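Local coordinates for protein dTDP-glucose 4,6-dehydratase (Klebsiella pneumoniae, PDB 5U4Q) that binds NAD and probably dehydrates a dTDP-linked sugar, as an NAD-dependent epimerase/dehydratase family enzyme with a Rossmann fold, at residues Asp103-Gly108 and Ser152-Thr157; Leu124-Ser129 and Ala256-Tyr261; Ser131-Asn136 and Thr143-Asp148. All coordinates share one frame; numbering follows the deposited sequence.

Contact 1 (Asp103-Gly108 and Ser152-Thr157). With NAD (nicotinamide-adenine-dinucleotide), chain C.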
loop_
_atom_site.group_PDB
_atom_site.type_symbol
_atom_site.label_atom_id
_atom_site.label_comp_id
_atom_site.label_asym_id
_atom_site.label_seq_id
_atom_site.Cartn_x
_atom_site.Cartn_y
_atom_site.Cartn_z
ATOM N N ASP A 103 3.581 6.776 8.345
ATOM C CA ASP A 103 3.191 8.171 8.503
ATOM C C ASP A 103 3.357 8.995 7.236
ATOM O O ASP A 103 2.437 9.670 6.790
ATOM C CB ASP A 103 4.006 8.841 9.629
ATOM C CG ASP A 103 3.510 8.483 11.009
ATOM O OD1 ASP A 103 2.306 8.198 11.164
ATOM O OD2 ASP A 103 4.322 8.511 11.957
ATOM N N ALA A 104 4.543 8.977 6.681
ATOM C CA ALA A 104 4.820 9.823 5.541
ATOM C C ALA A 104 4.265 9.251 4.262
ATOM O O ALA A 104 3.752 10.001 3.404
ATOM C CB ALA A 104 6.317 10.002 5.380
ATOM N N ASN A 105 4.370 7.932 4.116
ATOM C CA ASN A 105 4.059 7.324 2.834
ATOM C C ASN A 105 2.661 6.754 2.680
ATOM O O ASN A 105 2.224 6.563 1.557
ATOM C CB ASN A 105 5.069 6.228 2.458
ATOM C CG ASN A 105 6.508 6.726 2.367
ATOM O OD1 ASN A 105 6.836 7.872 2.723
ATOM N ND2 ASN A 105 7.405 5.830 1.924
ATOM N N LEU A 106 1.948 6.458 3.766
ATOM C CA LEU A 106 0.569 5.979 3.660
ATOM C C LEU A 106 -0.409 7.102 4.034
ATOM O O LEU A 106 -1.140 7.609 3.166
ATOM C CB LEU A 106 0.358 4.705 4.490
ATOM C CG LEU A 106 1.221 3.520 4.021
ATOM C CD1 LEU A 106 1.116 2.384 5.015
ATOM C CD2 LEU A 106 0.820 3.054 2.634
HETATM N N MSE A 107 -0.374 7.546 5.286
HETATM C CA MSE A 107 -1.287 8.626 5.723
HETATM C C MSE A 107 -0.990 9.911 5.007
HETATM O O MSE A 107 -1.906 10.641 4.586
HETATM C CB MSE A 107 -1.118 8.846 7.216
HETATM C CG MSE A 107 -1.977 9.962 7.812
HETATM SE SE MSE A 107 -3.904 9.583 7.698
HETATM C CE MSE A 107 -3.952 8.044 8.930
ATOM N N GLY A 108 0.285 10.235 4.872
ATOM C CA GLY A 108 0.654 11.441 4.173
ATOM C C GLY A 108 0.153 11.480 2.742
ATOM O O GLY A 108 -0.304 12.518 2.237
ATOM N N SER A 152 10.348 -4.941 0.427
ATOM C CA SER A 152 10.618 -3.964 1.497
ATOM C C SER A 152 9.332 -3.211 1.814
ATOM O O SER A 152 8.449 -3.104 0.960
ATOM C CB SER A 152 11.688 -2.938 1.118
ATOM O OG SER A 152 11.262 -2.077 0.058
ATOM N N LEU A 153 9.234 -2.701 3.034
ATOM C CA LEU A 153 8.065 -1.899 3.398
ATOM C C LEU A 153 7.998 -0.635 2.523
ATOM O O LEU A 153 6.913 -0.238 2.090
ATOM C CB LEU A 153 8.095 -1.535 4.885
ATOM C CG LEU A 153 6.898 -0.735 5.425
ATOM C CD1 LEU A 153 5.591 -1.434 5.189
ATOM C CD2 LEU A 153 7.114 -0.500 6.915
ATOM N N TYR A 154 9.149 -0.030 2.251
ATOM C CA TYR A 154 9.237 1.125 1.358
ATOM C C TYR A 154 8.546 0.805 0.017
ATOM O O TYR A 154 7.656 1.547 -0.425
ATOM C CB TYR A 154 10.691 1.529 1.149
ATOM C CG TYR A 154 10.917 2.581 0.090
ATOM C CD1 TYR A 154 10.505 3.896 0.283
ATOM C CD2 TYR A 154 11.564 2.263 -1.079
ATOM C CE1 TYR A 154 10.727 4.868 -0.687
ATOM C CE2 TYR A 154 11.809 3.217 -2.048
ATOM C CZ TYR A 154 11.381 4.519 -1.850
ATOM O OH TYR A 154 11.632 5.467 -2.834
ATOM N N ALA A 155 8.921 -0.321 -0.607
ATOM C CA ALA A 155 8.319 -0.736 -1.882
ATOM C C ALA A 155 6.795 -0.931 -1.749
ATOM O O ALA A 155 6.009 -0.508 -2.602
ATOM C CB ALA A 155 8.964 -2.031 -2.386
ATOM N N ALA A 156 6.375 -1.634 -0.706
ATOM C CA ALA A 156 4.950 -1.859 -0.491
ATOM C C ALA A 156 4.202 -0.532 -0.375
ATOM O O ALA A 156 3.095 -0.420 -0.886
ATOM C CB ALA A 156 4.709 -2.694 0.732
ATOM N N THR A 157 4.793 0.450 0.306
ATOM C CA THR A 157 4.099 1.745 0.438
ATOM C C THR A 157 4.001 2.476 -0.901
ATOM O O THR A 157 3.001 3.154 -1.156
ATOM C CB THR A 157 4.682 2.691 1.534
ATOM O OG1 THR A 157 5.969 3.163 1.180
ATOM C CG2 THR A 157 4.682 2.022 2.922
HETATM P PA NAD C . 15.170 13.525 -0.019
HETATM O O1A NAD C . 16.347 14.357 -0.358
HETATM O O2A NAD C . 15.123 12.742 1.278
HETATM O O5B NAD C . 13.865 14.472 -0.134
HETATM C C5B NAD C . 12.594 14.166 0.427
HETATM C C4B NAD C . 12.180 15.330 1.311
HETATM O O4B NAD C . 10.923 14.924 1.885
HETATM C C3B NAD C . 13.151 15.611 2.449
HETATM O O3B NAD C . 13.734 16.923 2.422
HETATM C C2B NAD C . 12.300 15.348 3.692
HETATM O O2B NAD C . 12.581 16.256 4.776
HETATM C C1B NAD C . 10.858 15.429 3.195
HETATM N N9A NAD C . 9.913 14.637 4.001
HETATM C C8A NAD C . 10.037 13.338 4.360
HETATM N N7A NAD C . 9.000 12.964 5.113
HETATM C C5A NAD C . 8.185 14.025 5.226
HETATM C C6A NAD C . 6.921 14.304 5.937
HETATM N N6A NAD C . 6.294 13.377 6.647
HETATM N N1A NAD C . 6.432 15.538 5.811
HETATM C C2A NAD C . 7.035 16.511 5.112
HETATM N N3A NAD C . 8.204 16.337 4.463
HETATM C C4A NAD C . 8.796 15.114 4.504
HETATM O O3 NAD C . 14.890 12.406 -1.145
HETATM P PN NAD C . 14.760 12.576 -2.741
HETATM O O1N NAD C . 14.696 13.984 -3.167
HETATM O O2N NAD C . 15.789 11.593 -3.298
HETATM O O5D NAD C . 13.338 11.882 -2.931
HETATM C C5D NAD C . 12.201 12.485 -3.543
HETATM C C4D NAD C . 11.227 11.358 -3.845
HETATM O O4D NAD C . 11.751 10.537 -4.915
HETATM C C3D NAD C . 10.887 10.389 -2.718
HETATM O O3D NAD C . 9.490 10.094 -2.803
HETATM C C2D NAD C . 11.655 9.130 -3.043
HETATM O O2D NAD C . 11.015 7.927 -2.568
HETATM C C1D NAD C . 11.709 9.161 -4.557
HETATM N N1N NAD C . 12.903 8.480 -5.096
HETATM C C2N NAD C . 14.123 9.063 -5.145
HETATM C C3N NAD C . 15.238 8.386 -5.668
HETATM C C7N NAD C . 16.652 8.977 -5.756
HETATM O O7N NAD C . 17.530 8.366 -6.384
HETATM N N7N NAD C . 17.011 10.118 -5.145
HETATM C C4N NAD C . 15.081 7.090 -6.105
HETATM C C5N NAD C . 13.827 6.499 -6.037
HETATM C C6N NAD C . 12.748 7.198 -5.508
#
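Asn105 and Thr157 bring together two nearly parallel helix pieces, 103-108 and 153-157, whose axes run 22° apart and approach to 10.2 Å. The amide of Asn105 extends across the gap, and its ND2 gives a nearly straight hydrogen bond to Thr157 OG1 (3.1 Å, 165° at the hydrogen), with the hydroxyl lying in the amide plane. Thr157 OG1 in turn donates to Tyr154 O, 2.8 Å away, so a single hydroxyl accepts from Asn105 on one helix and donates to the first turn of its own. The other end of the amide is held too: Asn105 OD1 accepts from Gln88 N, which fixes which way the group is flipped. Beside this polar link, Thr157 CG2 packs on the branch of Leu106, 3.9 Å from its CG. Both helices flank the Rossmann sheet, and in the dimer they pack on the second subunit, with Asp103 on Met107 of the second subunit and Leu153 on its Leu110. Tyr154 holds the tyrosine position of the YxxxK signature of short-chain dehydrogenases/reductases. With CG anti to the backbone N (chi1 171°), its ring reaches NAD, where Tyr154 OH and ribose O2D share a 2.6 Å hydrogen bond, O2D lying in the ring plane at the edge. Ala104 CB touches the adenine amine N6A at 3.6 Å. At the start of helix 153-172, Ser152 is the N-cap, its OG accepting from Ala155 N at 3.0 Å.

Contact 2 (Leu124-Ser129 and Ala256-Tyr261). With NAD (nicotinamide-adenine-dinucleotide), chain C.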
loop_
_atom_site.group_PDB
_atom_site.type_symbol
_atom_site.label_atom_id
_atom_site.label_comp_id
_atom_site.label_asym_id
_atom_site.label_seq_id
_atom_site.Cartn_x
_atom_site.Cartn_y
_atom_site.Cartn_z
ATOM N N LEU A 124 -1.919 15.535 -10.529
ATOM C CA LEU A 124 -1.039 15.112 -9.437
ATOM C C LEU A 124 -0.004 14.178 -10.018
ATOM O O LEU A 124 -0.336 13.117 -10.550
ATOM C CB LEU A 124 -1.793 14.322 -8.385
ATOM C CG LEU A 124 -0.935 13.619 -7.315
ATOM C CD1 LEU A 124 -0.149 14.611 -6.472
ATOM C CD2 LEU A 124 -1.834 12.737 -6.471
ATOM N N VAL A 125 1.261 14.590 -9.906
ATOM C CA VAL A 125 2.401 13.775 -10.281
ATOM C C VAL A 125 3.048 13.364 -8.976
ATOM O O VAL A 125 3.196 14.191 -8.082
ATOM C CB VAL A 125 3.393 14.530 -11.177
ATOM C CG1 VAL A 125 4.612 13.664 -11.512
ATOM C CG2 VAL A 125 2.718 14.960 -12.464
ATOM N N TYR A 126 3.437 12.085 -8.851
ATOM C CA TYR A 126 3.948 11.626 -7.554
ATOM C C TYR A 126 5.045 10.618 -7.758
ATOM O O TYR A 126 5.085 9.922 -8.773
ATOM C CB TYR A 126 2.808 11.064 -6.651
ATOM C CG TYR A 126 2.146 9.846 -7.237
ATOM C CD1 TYR A 126 1.159 9.976 -8.206
ATOM C CD2 TYR A 126 2.542 8.549 -6.876
ATOM C CE1 TYR A 126 0.578 8.865 -8.804
ATOM C CE2 TYR A 126 1.948 7.432 -7.452
ATOM C CZ TYR A 126 0.992 7.588 -8.437
ATOM O OH TYR A 126 0.443 6.483 -9.046
ATOM N N ALA A 127 5.933 10.564 -6.771
ATOM C CA ALA A 127 7.066 9.655 -6.819
ATOM C C ALA A 127 6.685 8.247 -6.383
ATOM O O ALA A 127 6.186 8.031 -5.279
ATOM C CB ALA A 127 8.175 10.177 -5.914
ATOM N N SER A 128 6.926 7.295 -7.261
ATOM C CA SER A 128 6.910 5.880 -6.933
ATOM C C SER A 128 8.378 5.426 -6.930
ATOM O O SER A 128 9.292 6.243 -6.723
ATOM C CB SER A 128 6.033 5.083 -7.882
ATOM O OG SER A 128 5.926 3.724 -7.473
ATOM N N SER A 129 8.616 4.126 -7.124
ATOM C CA SER A 129 9.974 3.617 -7.035
ATOM C C SER A 129 10.142 2.317 -7.790
ATOM O O SER A 129 9.228 1.501 -7.815
ATOM C CB SER A 129 10.291 3.353 -5.562
ATOM O OG SER A 129 11.470 2.552 -5.405
ATOM N N ALA A 256 -9.602 4.968 -16.020
ATOM C CA ALA A 256 -9.507 6.207 -15.263
ATOM C C ALA A 256 -8.309 7.002 -15.774
ATOM O O ALA A 256 -7.415 6.429 -16.397
ATOM C CB ALA A 256 -9.312 5.883 -13.799
ATOM N N PRO A 257 -8.259 8.310 -15.472
ATOM C CA PRO A 257 -7.106 9.174 -15.884
ATOM C C PRO A 257 -5.915 8.929 -14.938
ATOM O O PRO A 257 -5.553 9.788 -14.131
ATOM C CB PRO A 257 -7.677 10.592 -15.756
ATOM C CG PRO A 257 -8.708 10.461 -14.688
ATOM C CD PRO A 257 -9.345 9.121 -14.908
ATOM N N TYR A 258 -5.331 7.749 -15.089
ATOM C CA TYR A 258 -4.287 7.210 -14.222
ATOM C C TYR A 258 -3.186 6.617 -15.068
ATOM O O TYR A 258 -3.444 5.812 -15.975
ATOM C CB TYR A 258 -4.888 6.103 -13.362
ATOM C CG TYR A 258 -3.937 5.050 -12.780
ATOM C CD1 TYR A 258 -3.396 5.207 -11.492
ATOM C CD2 TYR A 258 -3.639 3.874 -13.464
ATOM C CE1 TYR A 258 -2.553 4.247 -10.953
ATOM C CE2 TYR A 258 -2.801 2.896 -12.925
ATOM C CZ TYR A 258 -2.279 3.081 -11.648
ATOM O OH TYR A 258 -1.449 2.107 -11.119
ATOM N N ARG A 259 -1.945 6.997 -14.777
ATOM C CA ARG A 259 -0.789 6.446 -15.488
ATOM C C ARG A 259 0.402 6.309 -14.566
ATOM O O ARG A 259 0.574 7.121 -13.651
ATOM C CB ARG A 259 -0.342 7.355 -16.637
ATOM C CG ARG A 259 -1.236 7.379 -17.858
ATOM C CD ARG A 259 -1.230 6.054 -18.594
ATOM N NE ARG A 259 -1.946 6.189 -19.858
ATOM C CZ ARG A 259 -3.269 6.243 -19.966
ATOM N NH1 ARG A 259 -3.823 6.385 -21.164
ATOM N NH2 ARG A 259 -4.035 6.164 -18.888
ATOM N N VAL A 260 1.231 5.296 -14.838
ATOM C CA VAL A 260 2.485 5.065 -14.113
ATOM C C VAL A 260 3.552 4.854 -15.200
ATOM O O VAL A 260 3.313 4.144 -16.180
ATOM C CB VAL A 260 2.461 3.894 -13.109
ATOM C CG1 VAL A 260 3.830 3.752 -12.461
ATOM C CG2 VAL A 260 1.375 4.104 -12.055
ATOM N N TYR A 261 4.702 5.512 -15.045
ATOM C CA TYR A 261 5.829 5.373 -15.949
ATOM C C TYR A 261 7.132 5.093 -15.208
ATOM O O TYR A 261 7.372 5.631 -14.120
ATOM C CB TYR A 261 6.070 6.667 -16.739
ATOM C CG TYR A 261 4.912 7.059 -17.622
ATOM C CD1 TYR A 261 4.680 6.414 -18.849
ATOM C CD2 TYR A 261 4.044 8.074 -17.244
ATOM C CE1 TYR A 261 3.596 6.765 -19.631
ATOM C CE2 TYR A 261 2.951 8.424 -18.020
ATOM C CZ TYR A 261 2.731 7.764 -19.212
ATOM O OH TYR A 261 1.650 8.142 -19.973
HETATM P PA NAD C . 15.170 13.525 -0.019
HETATM O O1A NAD C . 16.347 14.357 -0.358
HETATM O O2A NAD C . 15.123 12.742 1.278
HETATM O O5B NAD C . 13.865 14.472 -0.134
HETATM C C5B NAD C . 12.594 14.166 0.427
HETATM C C4B NAD C . 12.180 15.330 1.311
HETATM O O4B NAD C . 10.923 14.924 1.885
HETATM C C3B NAD C . 13.151 15.611 2.449
HETATM O O3B NAD C . 13.734 16.923 2.422
HETATM C C2B NAD C . 12.300 15.348 3.692
HETATM O O2B NAD C . 12.581 16.256 4.776
HETATM C C1B NAD C . 10.858 15.429 3.195
HETATM N N9A NAD C . 9.913 14.637 4.001
HETATM C C8A NAD C . 10.037 13.338 4.360
HETATM N N7A NAD C . 9.000 12.964 5.113
HETATM C C5A NAD C . 8.185 14.025 5.226
HETATM C C6A NAD C . 6.921 14.304 5.937
HETATM N N6A NAD C . 6.294 13.377 6.647
HETATM N N1A NAD C . 6.432 15.538 5.811
HETATM C C2A NAD C . 7.035 16.511 5.112
HETATM N N3A NAD C . 8.204 16.337 4.463
HETATM C C4A NAD C . 8.796 15.114 4.504
HETATM O O3 NAD C . 14.890 12.406 -1.145
HETATM P PN NAD C . 14.760 12.576 -2.741
HETATM O O1N NAD C . 14.696 13.984 -3.167
HETATM O O2N NAD C . 15.789 11.593 -3.298
HETATM O O5D NAD C . 13.338 11.882 -2.931
HETATM C C5D NAD C . 12.201 12.485 -3.543
HETATM C C4D NAD C . 11.227 11.358 -3.845
HETATM O O4D NAD C . 11.751 10.537 -4.915
HETATM C C3D NAD C . 10.887 10.389 -2.718
HETATM O O3D NAD C . 9.490 10.094 -2.803
HETATM C C2D NAD C . 11.655 9.130 -3.043
HETATM O O2D NAD C . 11.015 7.927 -2.568
HETATM C C1D NAD C . 11.709 9.161 -4.557
HETATM N N1N NAD C . 12.903 8.480 -5.096
HETATM C C2N NAD C . 14.123 9.063 -5.145
HETATM C C3N NAD C . 15.238 8.386 -5.668
HETATM C C7N NAD C . 16.652 8.977 -5.756
HETATM O O7N NAD C . 17.530 8.366 -6.384
HETATM N N7N NAD C . 17.011 10.118 -5.145
HETATM C C4N NAD C . 15.081 7.090 -6.105
HETATM C C5N NAD C . 13.827 6.499 -6.037
HETATM C C6N NAD C . 12.748 7.198 -5.508
HETATM O O HOH W 1 -1.009 7.354 -11.135
#
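Two parallel strands of the Rossmann sheet, 123-129 and 258-263, meet here through Tyr126 and Val260, although strand 176-185 runs between them and pairs with both. The contact is therefore made by side chains alone. Tyr126 spans most of the distance: a chi1 of 63° swings the ring off its own strand so that OH comes to 3.9 Å from Val260 CG2, the valine lying across the line of the phenol. The same oxygen lies 4.2 Å from Tyr258 CE1, a looser and oblique approach. A water completes the bridge: it sits in the plane of the Tyr126 ring at the edge, 2.7 Å from Tyr126 OH, and donates to Arg259 O at 3.0 Å, so the buried phenol is tied to the far backbone without direct bonding. On strand 123-129 the next residue, Ala127, faces the cofactor, its CB 3.4 Å from NAD O3D. Tyr258 turns its hydroxyl elsewhere, to Pro251 O. Helix 153-172 lies over this part of the sheet: Glu162 touches both Tyr126 and Val260, His166 meets the Tyr258 ring edge-to-face, and Tyr109 of helix 98-118 packs edge-to-face with Tyr126.

Contact 3 (Ser131-Asn136 and Thr143-Asp148)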
loop_
_atom_site.group_PDB
_atom_site.type_symbol
_atom_site.label_atom_id
_atom_site.label_comp_id
_atom_site.label_asym_id
_atom_site.label_seq_id
_atom_site.Cartn_x
_atom_site.Cartn_y
_atom_site.Cartn_z
ATOM N N SER A 131 11.663 -0.034 -6.681
ATOM C CA SER A 131 11.587 -1.114 -5.702
ATOM C C SER A 131 10.269 -1.913 -5.806
ATOM O O SER A 131 10.189 -3.053 -5.314
ATOM C CB SER A 131 11.787 -0.577 -4.279
ATOM O OG SER A 131 10.710 0.284 -3.908
ATOM N N VAL A 132 9.230 -1.353 -6.428
ATOM C CA VAL A 132 7.957 -2.088 -6.565
ATOM C C VAL A 132 8.137 -3.380 -7.364
ATOM O O VAL A 132 7.325 -4.291 -7.224
ATOM C CB VAL A 132 6.799 -1.257 -7.163
ATOM C CG1 VAL A 132 6.506 -0.050 -6.280
ATOM C CG2 VAL A 132 7.068 -0.838 -8.610
ATOM N N TYR A 133 9.197 -3.448 -8.169
ATOM C CA TYR A 133 9.459 -4.660 -8.993
ATOM C C TYR A 133 9.762 -5.867 -8.122
ATOM O O TYR A 133 9.620 -6.982 -8.574
ATOM C CB TYR A 133 10.507 -4.391 -10.105
ATOM C CG TYR A 133 9.936 -3.420 -11.147
ATOM C CD1 TYR A 133 8.887 -3.805 -11.965
ATOM C CD2 TYR A 133 10.424 -2.109 -11.281
ATOM C CE1 TYR A 133 8.342 -2.963 -12.882
ATOM C CE2 TYR A 133 9.881 -1.239 -12.210
ATOM C CZ TYR A 133 8.841 -1.657 -13.003
ATOM O OH TYR A 133 8.260 -0.828 -13.917
ATOM N N GLY A 134 10.153 -5.631 -6.868
ATOM C CA GLY A 134 10.288 -6.714 -5.875
ATOM C C GLY A 134 11.027 -7.956 -6.332
ATOM O O GLY A 134 12.163 -7.870 -6.736
ATOM N N LEU A 135 10.350 -9.096 -6.256
ATOM C CA LEU A 135 10.962 -10.394 -6.606
ATOM C C LEU A 135 11.050 -10.640 -8.104
ATOM O O LEU A 135 11.588 -11.677 -8.516
ATOM C CB LEU A 135 10.176 -11.528 -5.951
ATOM C CG LEU A 135 10.244 -11.663 -4.416
ATOM C CD1 LEU A 135 9.254 -12.717 -3.944
ATOM C CD2 LEU A 135 11.654 -11.990 -3.965
ATOM N N ASN A 136 10.519 -9.730 -8.927
ATOM C CA ASN A 136 10.568 -9.909 -10.384
ATOM C C ASN A 136 11.993 -10.128 -10.886
ATOM O O ASN A 136 12.936 -9.500 -10.399
ATOM C CB ASN A 136 10.033 -8.690 -11.146
ATOM C CG ASN A 136 8.552 -8.440 -10.936
ATOM O OD1 ASN A 136 7.928 -8.946 -9.989
ATOM N ND2 ASN A 136 7.987 -7.608 -11.800
ATOM N N THR A 143 6.545 -1.394 -16.914
ATOM C CA THR A 143 5.298 -1.120 -16.222
ATOM C C THR A 143 4.158 -2.093 -16.610
ATOM O O THR A 143 3.069 -2.069 -16.018
ATOM C CB THR A 143 4.833 0.307 -16.461
ATOM O OG1 THR A 143 4.748 0.551 -17.856
ATOM C CG2 THR A 143 5.772 1.308 -15.797
ATOM N N GLU A 144 4.385 -2.939 -17.610
ATOM C CA GLU A 144 3.412 -3.990 -17.917
ATOM C C GLU A 144 3.518 -5.168 -16.917
ATOM O O GLU A 144 2.600 -6.001 -16.859
ATOM C CB GLU A 144 3.663 -4.558 -19.319
ATOM C CG GLU A 144 3.404 -3.582 -20.435
ATOM C CD GLU A 144 3.895 -4.089 -21.772
ATOM O OE1 GLU A 144 4.235 -5.285 -21.879
ATOM O OE2 GLU A 144 3.947 -3.277 -22.718
ATOM N N ASP A 145 4.620 -5.230 -16.159
ATOM C CA ASP A 145 4.929 -6.336 -15.250
ATOM C C ASP A 145 4.115 -6.289 -13.968
ATOM O O ASP A 145 3.667 -5.220 -13.544
ATOM C CB ASP A 145 6.406 -6.368 -14.861
ATOM C CG ASP A 145 7.349 -6.464 -16.064
ATOM O OD1 ASP A 145 6.885 -6.790 -17.183
ATOM O OD2 ASP A 145 8.561 -6.196 -15.864
ATOM N N SER A 146 3.930 -7.458 -13.353
ATOM C CA SER A 146 3.240 -7.514 -12.075
ATOM C C SER A 146 4.160 -6.919 -11.032
ATOM O O SER A 146 5.388 -6.989 -11.136
ATOM C CB SER A 146 2.849 -8.951 -11.716
ATOM O OG SER A 146 3.985 -9.751 -11.513
ATOM N N VAL A 147 3.557 -6.265 -10.044
ATOM C CA VAL A 147 4.283 -5.615 -8.965
ATOM C C VAL A 147 3.514 -5.914 -7.665
ATOM O O VAL A 147 3.103 -5.016 -6.939
ATOM C CB VAL A 147 4.443 -4.099 -9.257
ATOM C CG1 VAL A 147 5.468 -3.890 -10.365
ATOM C CG2 VAL A 147 3.131 -3.468 -9.678
ATOM N N ASP A 148 3.327 -7.207 -7.439
ATOM C CA ASP A 148 2.590 -7.783 -6.305
ATOM C C ASP A 148 3.446 -8.359 -5.192
ATOM O O ASP A 148 2.894 -8.803 -4.169
ATOM C CB ASP A 148 1.801 -8.999 -6.836
ATOM C CG ASP A 148 0.731 -8.617 -7.778
ATOM O OD1 ASP A 148 -0.144 -7.842 -7.350
ATOM O OD2 ASP A 148 0.734 -9.123 -8.923
HETATM O O HOH W 2 5.219 -4.009 -5.177
HETATM O O HOH W 3 9.945 -8.129 -14.491
HETATM O O HOH W 4 5.124 -9.441 -8.944
#
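Val132, Tyr133 and Asn136 close a short loop against Asp145, Ser146 and Val147, a partly buried contact of mixed character within the long connection from strand 123-129 to helix 153-172. Its apolar part centres on Val147. CG1 of that valine packs on Val132 CG2 at 3.9 Å and on Tyr133 CD1 at 3.8 Å; the Tyr133 and Val147 side chains run alongside each other in the same direction. The Tyr133 ring also stacks on Phe141, and its hydroxyl is engaged by Asn262 and Arg180.

The polar part is carried by Asn136. Its CG is anti to the carbonyl carbon and beside the backbone N (chi1 -66°), which presents ND2 to Ser146 O for a 2.8 Å hydrogen bond. The bond is straight at both ends, 167° at the hydrogen and 166° at the carbonyl oxygen, nearly in line with the C=O bond, with the acceptor close to the amide plane. ND2 also lies in the plane of the Tyr133 ring, at its edge. OD1 of Asn136 is served by a water at 3.0 Å that also bonds Ser146 OG (2.8 Å) and accepts from Asp148 N, so both ends of the amide are tied to the 143-148 side of the loop. A second water donates to Val132 O and to Val147 O, at 3.0 and 2.9 Å. Asp145 leans on the Asn136 amide with CB, while its carboxylate forms a salt bridge with Lys138.

Tyr133 to Asn136 is a type II' beta turn with Gly134 at its second position, the place where positive phi suits glycine. The Val-Tyr-Gly run that enters the turn is a familiar sequence of extended short-chain dehydrogenases/reductases, here opening the beta-alpha-beta crossover from strand 123-129 through helix 153-172 to strand 176-185.

In the fold
Each of the three contacts has at least one side on the run from strand 123-129 to the start of helix 153-172, and their centres lie 15 to 16 Å apart. Contacts 1 and 2 both reach NAD and meet each other where Tyr154 CE2 lies 3.4 Å from Ser129 OG. Contact 3 stands further back, the side chain of Val132 being about 10 Å from the cofactor, but it backs the helix start of contact 1, with Ser131 OG 3.3 Å from Ala155 CB. It also reaches the far strand of contact 2, Thr143 CG2 packing 3.8 Å from Val260 O. Contacts 1 and 3 additionally border the second subunit; contact 2 stays within its own chain.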